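Local coordinates for cellulose 1,4-beta-cellobiosidase (Clostridium thermocellum, PDB 3ZQX), which is the family 3b carbohydrate-binding module of the cellulosomal cellobiohydrolase 9A and probably helps attach the enzyme to cellulose, at residues L40-T45 with I97-R102; V130-Y133 with V139-T142; K20-I25 with K122-Y127; I67-G72 with Y78-F83; R31-K36 with L132-E137. The protein carries 1 engineered substitution. All blocks are in the same frame, centred on the assembly; numbering follows the deposited sequence. Where two conformers were deposited one is given.

Contact 1: residues L40-T45 with I97-R102; sequences LRYYFT and IQFVIR. With CA (calcium ion), chain B.
Tyr42 and Phe44 face Phe99 and Ile101 across the hydrophobic interior of a beta sandwich. The two strands lie in different sheets, and the CA atoms of Tyr42 and Phe99 are 10.3 Å apart. Side chains alone bridge the gap. The edge of the Phe99 ring points at the face of Tyr42, an edge-to-face pair with planes at 56° and centroids 5.1 Å apart. Phe99 CZ comes within 3.8 Å of Tyr42 CE2, and Phe99 CE2 stands above the centre of the Tyr42 ring. Ile101 packs beside this pair. Ile101 CD1 touches Tyr42 CD1 at 4.1 Å and Phe44 CE1 at 3.9 Å. Ile101 CG2 meets Phe44 CZ at 3.8 Å, the two side chains coming from opposite directions. With chi1 at 175°, Tyr42 turns its ring away from its own backbone N and into the core. Ile19 and Phe23 of strand 15-27 pack on the same cluster. Just past Phe44 the chain reaches a calcium ion. Thr45 chelates it with O at 2.4 Å and OG1 at 2.6 Å. Glu47, Asp110, Asn113, Asp114 and water also bind the metal. An apolar core between two sheets, with calcium at one end, fits the jelly-roll sandwich of CBM3 modules.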
# COMPACT_ATOMS: atom_id res chain seq x y z
N LEU A 40 -3.01 3.62 -4.71
CA LEU A 40 -2.95 3.20 -3.32
C LEU A 40 -1.79 3.90 -2.62
O LEU A 40 -0.72 4.04 -3.21
CB LEU A 40 -2.77 1.67 -3.25
CG LEU A 40 -2.58 1.01 -1.88
CD1 LEU A 40 -3.08 -0.43 -1.88
CD2 LEU A 40 -1.13 1.07 -1.42
N ARG A 41 -1.99 4.33 -1.37
CA ARG A 41 -0.89 4.91 -0.60
C ARG A 41 -0.77 4.30 0.79
O ARG A 41 -1.76 4.18 1.53
CB ARG A 41 -1.02 6.43 -0.50
CG ARG A 41 -0.88 7.11 -1.84
CD ARG A 41 -1.03 8.62 -1.78
NE ARG A 41 -0.81 9.17 -3.11
CZ ARG A 41 -1.04 10.42 -3.47
NH1 ARG A 41 -1.55 11.28 -2.61
NH2 ARG A 41 -0.79 10.81 -4.72
N TYR A 42 0.46 3.92 1.12
CA TYR A 42 0.86 3.44 2.44
C TYR A 42 1.81 4.47 3.04
O TYR A 42 2.87 4.74 2.49
CB TYR A 42 1.55 2.07 2.32
CG TYR A 42 2.11 1.53 3.63
CD1 TYR A 42 3.36 1.90 4.09
CD2 TYR A 42 1.36 0.65 4.41
CE1 TYR A 42 3.86 1.41 5.28
CE2 TYR A 42 1.85 0.16 5.61
CZ TYR A 42 3.10 0.54 6.04
OH TYR A 42 3.55 0.04 7.25
N TYR A 43 1.39 5.07 4.15
CA TYR A 43 2.07 6.22 4.73
C TYR A 43 3.13 5.82 5.74
O TYR A 43 2.86 5.06 6.67
CB TYR A 43 1.04 7.16 5.39
CG TYR A 43 0.03 7.66 4.38
CD1 TYR A 43 0.31 8.76 3.59
CD2 TYR A 43 -1.17 6.98 4.16
CE1 TYR A 43 -0.59 9.21 2.64
CE2 TYR A 43 -2.08 7.42 3.21
CZ TYR A 43 -1.78 8.53 2.45
OH TYR A 43 -2.69 8.94 1.50
N PHE A 44 4.35 6.31 5.54
CA PHE A 44 5.43 6.05 6.46
C PHE A 44 6.42 7.19 6.39
O PHE A 44 6.55 7.84 5.35
CB PHE A 44 6.12 4.70 6.14
CG PHE A 44 7.00 4.72 4.91
CD1 PHE A 44 6.46 4.60 3.64
CD2 PHE A 44 8.37 4.82 5.05
CE1 PHE A 44 7.29 4.59 2.52
CE2 PHE A 44 9.21 4.83 3.93
CZ PHE A 44 8.66 4.69 2.66
N THR A 45 7.12 7.41 7.49
CA THR A 45 8.13 8.45 7.55
C THR A 45 9.49 7.86 7.22
O THR A 45 9.88 6.82 7.76
CB THR A 45 8.19 9.08 8.94
OG1 THR A 45 8.25 8.04 9.92
CG2 THR A 45 6.97 9.96 9.20
N ILE A 97 -1.35 -8.59 -2.36
CA ILE A 97 -0.23 -7.89 -2.96
C ILE A 97 0.82 -7.82 -1.86
O ILE A 97 0.71 -7.01 -0.93
CB ILE A 97 -0.63 -6.46 -3.39
CG1 ILE A 97 -1.84 -6.50 -4.34
CG2 ILE A 97 0.55 -5.75 -4.03
CD1 ILE A 97 -2.42 -5.12 -4.65
N GLN A 98 1.85 -8.64 -1.98
CA GLN A 98 2.91 -8.60 -0.98
C GLN A 98 3.70 -7.33 -1.19
O GLN A 98 3.88 -6.87 -2.32
CB GLN A 98 3.80 -9.83 -1.12
CG GLN A 98 3.07 -11.11 -0.80
CD GLN A 98 3.94 -12.34 -0.80
OE1 GLN A 98 5.18 -12.26 -0.83
NE2 GLN A 98 3.31 -13.50 -0.75
N PHE A 99 4.15 -6.73 -0.09
CA PHE A 99 5.01 -5.57 -0.23
C PHE A 99 6.15 -5.57 0.76
O PHE A 99 5.97 -5.94 1.93
CB PHE A 99 4.23 -4.24 -0.17
CG PHE A 99 3.71 -3.84 1.20
CD1 PHE A 99 2.53 -4.38 1.71
CD2 PHE A 99 4.38 -2.88 1.95
CE1 PHE A 99 2.06 -3.99 2.95
CE2 PHE A 99 3.90 -2.48 3.18
CZ PHE A 99 2.74 -3.03 3.68
N VAL A 100 7.30 -5.15 0.26
CA VAL A 100 8.47 -4.82 1.06
C VAL A 100 8.93 -3.43 0.64
O VAL A 100 8.96 -3.11 -0.56
CB VAL A 100 9.61 -5.83 0.80
CG1 VAL A 100 10.95 -5.27 1.26
CG2 VAL A 100 9.30 -7.15 1.48
N ILE A 101 9.26 -2.60 1.63
CA ILE A 101 9.91 -1.32 1.38
C ILE A 101 11.25 -1.35 2.09
O ILE A 101 11.33 -1.58 3.30
CB ILE A 101 9.09 -0.13 1.93
CG1 ILE A 101 7.68 -0.11 1.33
CG2 ILE A 101 9.82 1.18 1.66
CD1 ILE A 101 6.71 0.74 2.13
N ARG A 102 12.32 -1.13 1.33
CA ARG A 102 13.66 -1.16 1.89
C ARG A 102 14.50 -0.05 1.29
O ARG A 102 14.06 0.62 0.36
CB ARG A 102 14.31 -2.52 1.67
CG ARG A 102 14.56 -2.89 0.24
CD ARG A 102 15.08 -4.32 0.29
NE ARG A 102 15.29 -4.93 -1.01
CZ ARG A 102 14.97 -6.18 -1.32
NH1 ARG A 102 14.39 -6.98 -0.42
NH2 ARG A 102 15.21 -6.64 -2.53
CA CA B . 9.56 5.82 9.94
O HOH W 1 9.78 3.77 8.49

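Contact 2: residues V130-Y133 with V139-T142; sequences VTLY and VWGT
Trp140, Leu132 and Val139 carry the pairing of the C-terminal hairpin, strands 130-134 and 137-140. Leu132 O accepts two backbone bonds, from Val139 N at 2.9 Å and from Trp140 N at 3.3 Å. Both donors arrive from the same face of its carbonyl plane. Two residues thus face one, which is a classic beta bulge. Leu132 N returns a bond to Trp140 O at 3.0 Å. Among the side chains, Leu132 CB sits 3.9 Å from Trp140 CB and 3.9 Å from Val139 CG2. Trp140 has chi1 172°, which carries its indole past Leu132 toward Val130. There Trp140 CD1 lies 3.2 Å from Val130 O, at the edge of the indole. The indole NE1 is not bonded to that oxygen. It gives its hydrogen bond to Tyr127 O instead. On the other side of strand 130-134, Thr131 OG1 hydrogen-bonds Tyr43 of the next strand. The chemistry implies a backbone-held hairpin edge, in which the indole is tied by its N-H to Tyr127 O, just ahead of strand 130-134 in the sequence.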
# COMPACT_ATOMS: atom_id res chain seq x y z
N VAL A 130 -4.62 2.87 4.98
CA VAL A 130 -4.07 2.81 3.63
C VAL A 130 -5.17 3.34 2.74
O VAL A 130 -6.30 2.87 2.80
CB VAL A 130 -3.67 1.37 3.25
CG1 VAL A 130 -3.30 1.25 1.78
CG2 VAL A 130 -2.52 0.91 4.14
N THR A 131 -4.85 4.32 1.90
CA THR A 131 -5.86 5.03 1.13
C THR A 131 -5.91 4.56 -0.32
O THR A 131 -4.93 4.03 -0.86
CB THR A 131 -5.60 6.53 1.12
OG1 THR A 131 -4.25 6.73 0.69
CG2 THR A 131 -5.82 7.14 2.50
N LEU A 132 -7.09 4.70 -0.91
CA LEU A 132 -7.26 4.60 -2.35
C LEU A 132 -7.83 5.89 -2.91
O LEU A 132 -8.75 6.47 -2.33
CB LEU A 132 -8.21 3.47 -2.74
CG LEU A 132 -7.82 2.06 -2.34
CD1 LEU A 132 -8.94 1.09 -2.70
CD2 LEU A 132 -6.50 1.66 -2.98
N TYR A 133 -7.29 6.29 -4.06
CA TYR A 133 -7.78 7.42 -4.84
C TYR A 133 -8.19 6.94 -6.22
O TYR A 133 -7.56 6.03 -6.79
CB TYR A 133 -6.71 8.50 -4.99
CG TYR A 133 -6.32 9.15 -3.69
CD1 TYR A 133 -5.37 8.57 -2.85
CD2 TYR A 133 -6.91 10.33 -3.28
CE1 TYR A 133 -5.02 9.17 -1.65
CE2 TYR A 133 -6.56 10.93 -2.08
CZ TYR A 133 -5.62 10.34 -1.27
OH TYR A 133 -5.25 10.91 -0.07
N VAL A 139 -11.34 7.71 -2.26
CA VAL A 139 -12.47 6.79 -2.14
C VAL A 139 -12.43 5.77 -1.02
O VAL A 139 -13.46 5.19 -0.68
CB VAL A 139 -12.72 6.07 -3.48
CG1 VAL A 139 -13.02 7.08 -4.58
CG2 VAL A 139 -11.52 5.21 -3.87
N TRP A 140 -11.27 5.60 -0.39
CA TRP A 140 -11.15 4.66 0.72
C TRP A 140 -10.10 5.17 1.68
O TRP A 140 -9.02 5.58 1.25
CB TRP A 140 -10.76 3.25 0.24
CG TRP A 140 -10.45 2.37 1.41
CD1 TRP A 140 -9.22 2.07 1.92
CD2 TRP A 140 -11.40 1.73 2.26
NE1 TRP A 140 -9.35 1.27 3.02
CE2 TRP A 140 -10.68 1.05 3.26
CE3 TRP A 140 -12.80 1.67 2.28
CZ2 TRP A 140 -11.30 0.30 4.25
CZ3 TRP A 140 -13.42 0.94 3.27
CH2 TRP A 140 -12.67 0.26 4.25
N GLY A 141 -10.38 5.07 2.97
CA GLY A 141 -9.38 5.36 3.97
C GLY A 141 -9.24 6.83 4.30
O GLY A 141 -9.94 7.69 3.77
N THR A 142 -8.40 7.06 5.30
CA THR A 142 -8.08 8.39 5.80
C THR A 142 -6.59 8.66 5.73
O THR A 142 -5.83 7.93 6.37
CB THR A 142 -8.58 8.56 7.23
OG1 THR A 142 -9.97 8.20 7.28
CG2 THR A 142 -8.42 10.00 7.69

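Contact 3: residues K20-I25 with K122-Y127; sequences KGKFNI and KAFQDY
Chi1 of -85° in Phe124 points the ring at strand 15-27, while chi1 of 180° in Asn24 sets its amide opposite its own backbone N; Asn24 CB, placed by the strand, faces that ring. The contact lies on the outer side of a sheet of the beta sandwich. Strand 3-9 pairs with both 15-27 and 125-126, and Phe124 reaches across it, touching Gln6 and Leu8 on the way. Asn24 CB stands over one face of the Phe124 ring, 4.2 Å from its centroid and 21° off the ring normal, a CH-pi contact. Asn24 CB is offset toward the rim, 3.9 Å from Phe124 CE1. The far end of the ring lies along the backbone between Lys22 and Asn24, with Phe124 CE1 3.7 Å from Phe23 C. No hydrogen bond crosses the two segments. Polar ends are dealt with by other strands and loops. The Asn24 amide nitrogen ND2 bonds to Gln6 OE1 and Gln93 OE1, so the rotation of the amide is set by two acceptors. Lys22 offers its CB to the ring, then runs extended and away from it to a salt bridge with Glu96. Asn24 CB thus lies over the ring face, while Lys22 CB meets the ring obliquely. The closest approach is Phe124 CZ to Lys22 CB, at 3.6 Å.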
# COMPACT_ATOMS: atom_id res chain seq x y z
N LYS A 20 7.23 -4.71 5.82
CA LYS A 20 6.70 -5.85 5.08
C LYS A 20 5.29 -6.18 5.51
O LYS A 20 5.03 -6.38 6.70
CB LYS A 20 7.61 -7.07 5.29
CG LYS A 20 7.20 -8.30 4.49
CD LYS A 20 8.15 -9.46 4.71
CE LYS A 20 7.72 -10.68 3.91
NZ LYS A 20 8.65 -11.83 4.10
N GLY A 21 4.41 -6.36 4.54
CA GLY A 21 3.04 -6.73 4.82
C GLY A 21 2.36 -7.14 3.53
O GLY A 21 3.04 -7.49 2.56
N LYS A 22 1.04 -7.15 3.54
CA LYS A 22 0.27 -7.42 2.34
C LYS A 22 -0.91 -6.49 2.25
O LYS A 22 -1.46 -6.07 3.27
CB LYS A 22 -0.24 -8.87 2.31
CG LYS A 22 0.82 -9.94 2.54
CD LYS A 22 0.25 -11.34 2.36
CE LYS A 22 1.31 -12.39 2.63
NZ LYS A 22 0.80 -13.76 2.30
N PHE A 23 -1.30 -6.19 1.02
CA PHE A 23 -2.54 -5.49 0.73
C PHE A 23 -3.48 -6.41 -0.05
O PHE A 23 -3.05 -7.41 -0.63
CB PHE A 23 -2.32 -4.25 -0.17
CG PHE A 23 -1.27 -3.30 0.32
CD1 PHE A 23 -1.38 -2.69 1.56
CD2 PHE A 23 -0.19 -2.97 -0.48
CE1 PHE A 23 -0.40 -1.80 1.99
CE2 PHE A 23 0.78 -2.08 -0.06
CZ PHE A 23 0.67 -1.49 1.18
N ASN A 24 -4.77 -6.09 -0.02
CA ASN A 24 -5.73 -6.71 -0.92
C ASN A 24 -6.71 -5.62 -1.30
O ASN A 24 -7.30 -5.01 -0.41
CB ASN A 24 -6.43 -7.86 -0.19
CG ASN A 24 -7.45 -8.57 -1.04
OD1 ASN A 24 -7.32 -8.64 -2.27
ND2 ASN A 24 -8.49 -9.11 -0.40
N ILE A 25 -6.91 -5.38 -2.59
CA ILE A 25 -7.88 -4.38 -3.03
C ILE A 25 -9.14 -5.10 -3.45
O ILE A 25 -9.11 -5.95 -4.34
CB ILE A 25 -7.34 -3.51 -4.18
CG1 ILE A 25 -6.11 -2.72 -3.71
CG2 ILE A 25 -8.43 -2.57 -4.68
CD1 ILE A 25 -5.38 -2.02 -4.82
N LYS A 122 -2.53 -9.17 11.98
CA LYS A 122 -1.80 -10.29 11.39
C LYS A 122 -2.57 -11.08 10.35
O LYS A 122 -2.00 -11.91 9.65
CB LYS A 122 -1.29 -11.23 12.48
CG LYS A 122 -0.35 -10.57 13.48
CD LYS A 122 0.91 -10.07 12.80
CE LYS A 122 1.73 -11.22 12.24
NZ LYS A 122 3.01 -10.75 11.64
N ALA A 123 -3.86 -10.78 10.22
CA ALA A 123 -4.74 -11.40 9.24
C ALA A 123 -5.43 -10.26 8.51
O ALA A 123 -5.65 -9.19 9.08
CB ALA A 123 -5.77 -12.29 9.91
N PHE A 124 -5.78 -10.48 7.25
CA PHE A 124 -6.38 -9.40 6.48
C PHE A 124 -7.59 -8.81 7.18
O PHE A 124 -8.49 -9.54 7.61
CB PHE A 124 -6.81 -9.89 5.10
CG PHE A 124 -5.72 -9.87 4.07
CD1 PHE A 124 -5.02 -8.71 3.78
CD2 PHE A 124 -5.41 -11.03 3.36
CE1 PHE A 124 -4.02 -8.72 2.81
CE2 PHE A 124 -4.42 -11.04 2.40
CZ PHE A 124 -3.73 -9.88 2.12
N GLN A 125 -7.61 -7.49 7.27
CA GLN A 125 -8.81 -6.79 7.67
C GLN A 125 -8.93 -5.49 6.89
O GLN A 125 -7.93 -4.90 6.48
CB GLN A 125 -8.86 -6.56 9.18
CG GLN A 125 -7.94 -5.50 9.71
CD GLN A 125 -8.04 -5.38 11.22
OE1 GLN A 125 -7.92 -6.37 11.93
NE2 GLN A 125 -8.26 -4.17 11.71
N ASP A 126 -10.17 -5.07 6.66
CA ASP A 126 -10.42 -3.77 6.06
C ASP A 126 -9.66 -2.75 6.88
O ASP A 126 -9.73 -2.75 8.11
CB ASP A 126 -11.91 -3.44 6.10
CG ASP A 126 -12.75 -4.35 5.22
OD1 ASP A 126 -12.20 -5.20 4.50
OD2 ASP A 126 -13.99 -4.19 5.24
N TYR A 127 -8.92 -1.89 6.20
CA TYR A 127 -7.97 -1.04 6.91
C TYR A 127 -8.00 0.38 6.38
O TYR A 127 -7.62 0.63 5.24
CB TYR A 127 -6.58 -1.63 6.75
CG TYR A 127 -5.48 -1.01 7.59
CD1 TYR A 127 -5.59 -0.93 8.96
CD2 TYR A 127 -4.31 -0.54 7.00
CE1 TYR A 127 -4.57 -0.40 9.73
CE2 TYR A 127 -3.28 -0.01 7.76
CZ TYR A 127 -3.43 0.06 9.13
OH TYR A 127 -2.43 0.58 9.92

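Contact 4: residues I67-G72 with Y78-F83; sequences IPSFGG and YLQLEF
Tyr78 lies over Gly71 at the turn end of an antiparallel hairpin. Its CB lies beside Tyr42 of the adjoining strand 38-43. From CB the ring rises over the Gly71 peptide, with Gly71 O above the ring centre. Tyr78 CD2 is 3.6 Å from Gly71 O. Tyr78 CE1 meets Gly71 CA at 3.5 Å, and Tyr78 CE2 meets Gly71 C at 3.5 Å. Gly71 CA makes a CH-pi contact with this face. At the tip, Tyr78 OH stands 3.7 Å from Gly72 N. Chi1 of 50° brings the ring back over its partner strand. Along the hairpin, Gly71 with Tyr78, Ser69 with Gln80 and Ile67 with Glu82 are hydrogen-bonded antiparallel pairs. Water 2 links Ile67 O, Ser69 OG and Glu82 OE1. Phe70 CE1 packs on Leu79 CD1 at 3.8 Å, and Pro68 CB on Leu81 CD2 at 3.9 Å. These four make the inward, apolar face; Tyr78, Ser69, Gln80 and Glu82 lie on the other. The pair is the antiparallel hairpin 66-71/78-83 at one edge of the five-stranded sheet.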
# COMPACT_ATOMS: atom_id res chain seq x y z
N ILE A 67 3.17 -0.49 -10.41
CA ILE A 67 3.98 0.69 -10.73
C ILE A 67 4.21 1.44 -9.43
O ILE A 67 3.39 2.27 -9.03
CB ILE A 67 3.27 1.59 -11.76
CG1 ILE A 67 2.87 0.79 -13.01
CG2 ILE A 67 4.16 2.77 -12.14
CD1 ILE A 67 2.03 1.57 -13.99
N PRO A 68 5.29 1.10 -8.71
CA PRO A 68 5.56 1.75 -7.42
C PRO A 68 6.25 3.10 -7.55
O PRO A 68 7.07 3.30 -8.45
CB PRO A 68 6.49 0.76 -6.73
CG PRO A 68 7.27 0.15 -7.87
CD PRO A 68 6.26 0.03 -9.00
N SER A 69 5.99 3.98 -6.59
CA SER A 69 6.72 5.23 -6.46
C SER A 69 6.65 5.66 -5.01
O SER A 69 5.96 5.04 -4.20
CB SER A 69 6.13 6.30 -7.39
OG SER A 69 4.76 6.56 -7.11
N PHE A 70 7.35 6.75 -4.70
CA PHE A 70 7.31 7.35 -3.37
C PHE A 70 6.96 8.81 -3.53
O PHE A 70 7.39 9.46 -4.48
CB PHE A 70 8.64 7.13 -2.64
CG PHE A 70 8.93 5.68 -2.40
CD1 PHE A 70 8.45 5.04 -1.27
CD2 PHE A 70 9.61 4.92 -3.35
CE1 PHE A 70 8.67 3.69 -1.06
CE2 PHE A 70 9.83 3.57 -3.15
CZ PHE A 70 9.36 2.96 -2.01
N GLY A 71 6.16 9.33 -2.61
CA GLY A 71 5.73 10.70 -2.69
C GLY A 71 5.50 11.31 -1.33
O GLY A 71 5.61 10.65 -0.30
N GLY A 72 5.17 12.60 -1.35
CA GLY A 72 5.01 13.37 -0.14
C GLY A 72 6.33 13.61 0.57
O GLY A 72 7.41 13.29 0.06
N TYR A 78 4.77 8.73 1.68
CA TYR A 78 4.16 7.43 1.39
C TYR A 78 4.87 6.65 0.29
O TYR A 78 5.57 7.21 -0.57
CB TYR A 78 2.68 7.58 0.97
CG TYR A 78 2.48 8.62 -0.13
CD1 TYR A 78 2.67 8.30 -1.47
CD2 TYR A 78 2.16 9.93 0.19
CE1 TYR A 78 2.53 9.27 -2.46
CE2 TYR A 78 2.02 10.90 -0.79
CZ TYR A 78 2.21 10.56 -2.11
OH TYR A 78 2.09 11.49 -3.12
N LEU A 79 4.65 5.34 0.33
CA LEU A 79 4.70 4.48 -0.84
C LEU A 79 3.40 4.64 -1.60
O LEU A 79 2.31 4.58 -1.02
CB LEU A 79 4.78 3.01 -0.40
CG LEU A 79 4.51 1.97 -1.49
CD1 LEU A 79 5.64 1.92 -2.52
CD2 LEU A 79 4.26 0.60 -0.88
N GLN A 80 3.50 4.83 -2.92
CA GLN A 80 2.36 4.84 -3.81
C GLN A 80 2.43 3.63 -4.73
O GLN A 80 3.48 3.32 -5.30
CB GLN A 80 2.35 6.12 -4.65
CG GLN A 80 1.29 6.14 -5.73
CD GLN A 80 1.03 7.55 -6.22
OE1 GLN A 80 0.64 8.41 -5.44
NE2 GLN A 80 1.28 7.80 -7.50
N LEU A 81 1.31 2.94 -4.87
CA LEU A 81 1.18 1.93 -5.91
C LEU A 81 0.16 2.36 -6.93
O LEU A 81 -0.98 2.71 -6.59
CB LEU A 81 0.75 0.57 -5.36
CG LEU A 81 1.77 -0.11 -4.46
CD1 LEU A 81 1.23 -1.46 -4.02
CD2 LEU A 81 3.11 -0.27 -5.19
N GLU A 82 0.62 2.37 -8.17
CA GLU A 82 -0.24 2.47 -9.33
C GLU A 82 -0.13 1.14 -10.07
O GLU A 82 0.60 0.25 -9.66
CB GLU A 82 0.16 3.67 -10.19
CG GLU A 82 -0.24 4.98 -9.53
CD GLU A 82 0.36 6.18 -10.20
OE1 GLU A 82 1.59 6.35 -10.12
OE2 GLU A 82 -0.41 6.97 -10.81
N PHE A 83 -0.88 1.02 -11.16
CA PHE A 83 -1.05 -0.26 -11.82
C PHE A 83 -1.13 -0.07 -13.32
O PHE A 83 -1.57 0.96 -13.81
CB PHE A 83 -2.35 -0.94 -11.37
CG PHE A 83 -2.44 -1.10 -9.87
CD1 PHE A 83 -2.94 -0.08 -9.08
CD2 PHE A 83 -2.02 -2.27 -9.26
CE1 PHE A 83 -2.99 -0.21 -7.70
CE2 PHE A 83 -2.08 -2.41 -7.88
CZ PHE A 83 -2.56 -1.38 -7.10
O HOH W 2 3.25 5.03 -8.59

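Contact 5: residues R31-K36 with L132-E137; sequences RDYSLK and LYKNGE
The Tyr33 ring is held between Lys134 on one face and the Arg31 carbonyl oxygen on the other. Lys134 CD lies over its face, 3.8 Å from the ring centroid and 14° off the normal, a CH-pi contact. Lys134 CE follows at 3.4 Å from Tyr33 CZ. Bends at chi3 and chi4, 52° and 66°, fold the lysine so that Lys134 NZ reaches Tyr33 OH at 3.1 Å. The guanidinium of Arg31 meets the same hydroxyl edge-on and in its own plane. Arg31 NE is 2.9 Å and Arg31 NH2 3.2 Å from Tyr33 OH. Three nitrogens therefore gather at one oxygen. Asp2 probably offsets part of this positive charge: it hydrogen-bonds Tyr33 OH through OD1 and forms a salt bridge to Lys134 NZ through OD2. Asp2 places the N-terminal end of the chain beside the cluster, which lies at the surface. Strand 33-34 pairs with strand 87-88. Lys134 opens the type I' turn from Lys134 to Glu137, which joins strands 130-134 and 137-140. Val3 of strand 3-9 touches both Tyr33 and Lys134.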
# COMPACT_ATOMS: atom_id res chain seq x y z
N ARG A 31 -19.44 -1.34 -10.08
CA ARG A 31 -18.73 -0.90 -11.28
C ARG A 31 -17.42 -1.66 -11.45
O ARG A 31 -16.60 -1.69 -10.54
CB ARG A 31 -18.42 0.60 -11.19
CG ARG A 31 -19.66 1.47 -11.08
CD ARG A 31 -19.33 2.91 -10.72
NE ARG A 31 -18.70 3.00 -9.41
CZ ARG A 31 -19.35 3.14 -8.27
NH1 ARG A 31 -20.67 3.25 -8.26
NH2 ARG A 31 -18.68 3.20 -7.13
N ASP A 32 -17.20 -2.25 -12.62
CA ASP A 32 -15.88 -2.77 -12.95
C ASP A 32 -14.92 -1.59 -13.14
O ASP A 32 -15.34 -0.51 -13.59
CB ASP A 32 -15.88 -3.52 -14.28
CG ASP A 32 -16.73 -4.78 -14.28
OD1 ASP A 32 -17.29 -5.20 -13.25
OD2 ASP A 32 -16.82 -5.38 -15.37
N TYR A 33 -13.65 -1.80 -12.85
CA TYR A 33 -12.63 -0.79 -13.10
C TYR A 33 -11.43 -1.38 -13.81
O TYR A 33 -11.24 -2.61 -13.83
CB TYR A 33 -12.12 -0.21 -11.78
CG TYR A 33 -13.15 0.53 -10.98
CD1 TYR A 33 -13.86 1.59 -11.52
CD2 TYR A 33 -13.40 0.18 -9.66
CE1 TYR A 33 -14.79 2.28 -10.79
CE2 TYR A 33 -14.33 0.86 -8.91
CZ TYR A 33 -15.02 1.92 -9.48
OH TYR A 33 -15.94 2.63 -8.75
N SER A 34 -10.60 -0.50 -14.35
CA SER A 34 -9.20 -0.84 -14.56
C SER A 34 -8.38 -0.34 -13.38
O SER A 34 -8.55 0.81 -12.95
CB SER A 34 -8.66 -0.21 -15.83
OG SER A 34 -7.26 -0.46 -15.90
N LEU A 35 -7.49 -1.18 -12.87
CA LEU A 35 -6.57 -0.76 -11.84
C LEU A 35 -5.69 0.40 -12.29
O LEU A 35 -5.12 1.09 -11.44
CB LEU A 35 -5.73 -1.94 -11.35
CG LEU A 35 -6.48 -2.89 -10.43
CD1 LEU A 35 -5.83 -4.26 -10.41
CD2 LEU A 35 -6.54 -2.31 -9.02
N LYS A 36 -5.56 0.64 -13.59
CA LYS A 36 -4.77 1.77 -14.04
C LYS A 36 -5.32 3.09 -13.48
O LYS A 36 -4.59 4.09 -13.42
CB LYS A 36 -4.71 1.84 -15.56
CG LYS A 36 -5.97 2.40 -16.19
CD LYS A 36 -5.91 2.36 -17.71
CE LYS A 36 -7.20 2.89 -18.32
NZ LYS A 36 -7.47 4.30 -17.90
N LEU A 132 -7.09 4.70 -0.91
CA LEU A 132 -7.26 4.60 -2.35
C LEU A 132 -7.83 5.89 -2.91
O LEU A 132 -8.75 6.47 -2.33
CB LEU A 132 -8.21 3.47 -2.74
CG LEU A 132 -7.82 2.06 -2.34
CD1 LEU A 132 -8.94 1.09 -2.70
CD2 LEU A 132 -6.50 1.66 -2.98
N TYR A 133 -7.29 6.29 -4.06
CA TYR A 133 -7.78 7.42 -4.84
C TYR A 133 -8.19 6.94 -6.22
O TYR A 133 -7.56 6.03 -6.79
CB TYR A 133 -6.71 8.50 -4.99
CG TYR A 133 -6.32 9.15 -3.69
CD1 TYR A 133 -5.37 8.57 -2.85
CD2 TYR A 133 -6.91 10.33 -3.28
CE1 TYR A 133 -5.02 9.17 -1.65
CE2 TYR A 133 -6.56 10.93 -2.08
CZ TYR A 133 -5.62 10.34 -1.27
OH TYR A 133 -5.25 10.91 -0.07
N LYS A 134 -9.26 7.52 -6.73
CA LYS A 134 -9.75 7.21 -8.05
C LYS A 134 -10.51 8.44 -8.55
O LYS A 134 -11.25 9.06 -7.78
CB LYS A 134 -10.67 6.00 -7.96
CG LYS A 134 -11.37 5.63 -9.24
CD LYS A 134 -12.05 4.27 -9.13
CE LYS A 134 -12.96 4.17 -7.91
NZ LYS A 134 -14.14 5.09 -7.98
N ASN A 135 -10.37 8.76 -9.82
CA ASN A 135 -11.04 9.92 -10.39
C ASN A 135 -10.77 11.20 -9.60
O ASN A 135 -11.65 12.04 -9.47
CB ASN A 135 -12.55 9.68 -10.50
CG ASN A 135 -13.22 10.66 -11.45
OD1 ASN A 135 -12.66 11.00 -12.50
ND2 ASN A 135 -14.40 11.12 -11.09
N GLY A 136 -9.55 11.32 -9.08
CA GLY A 136 -9.14 12.52 -8.38
C GLY A 136 -9.75 12.68 -7.00
O GLY A 136 -9.67 13.74 -6.38
N GLU A 137 -10.38 11.61 -6.51
CA GLU A 137 -11.08 11.64 -5.23
C GLU A 137 -10.52 10.59 -4.29
O GLU A 137 -10.10 9.52 -4.73
CB GLU A 137 -12.57 11.36 -5.44
CG GLU A 137 -13.34 12.49 -6.11
CD GLU A 137 -14.81 12.14 -6.31
OE1 GLU A 137 -15.12 10.94 -6.47
OE2 GLU A 137 -15.65 13.07 -6.31

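Overall arrangement
From the N terminus, strand 15-27 opens contact 3 and segment 31-36 opens contact 5. Strand 38-43 then opens contact 1. The hairpin of contact 4 is nested inside the loop that contact 1 closes at 97-102. Contact 1 itself is nested within both contact 3 and contact 5. Contact 3 closes at 122-127, and contact 5 closes later at 132-137, so these two cross. Contact 2 opens at 130-133, where contact 5 ends, and closes the C-terminal hairpin. Contacts 2 and 4 lie toward the two edges of the five-stranded sheet. Contact 1 joins that sheet to the opposing one, contact 3 lies on the latter's outer side, and contact 5 ties strand 33-34 to the hairpin.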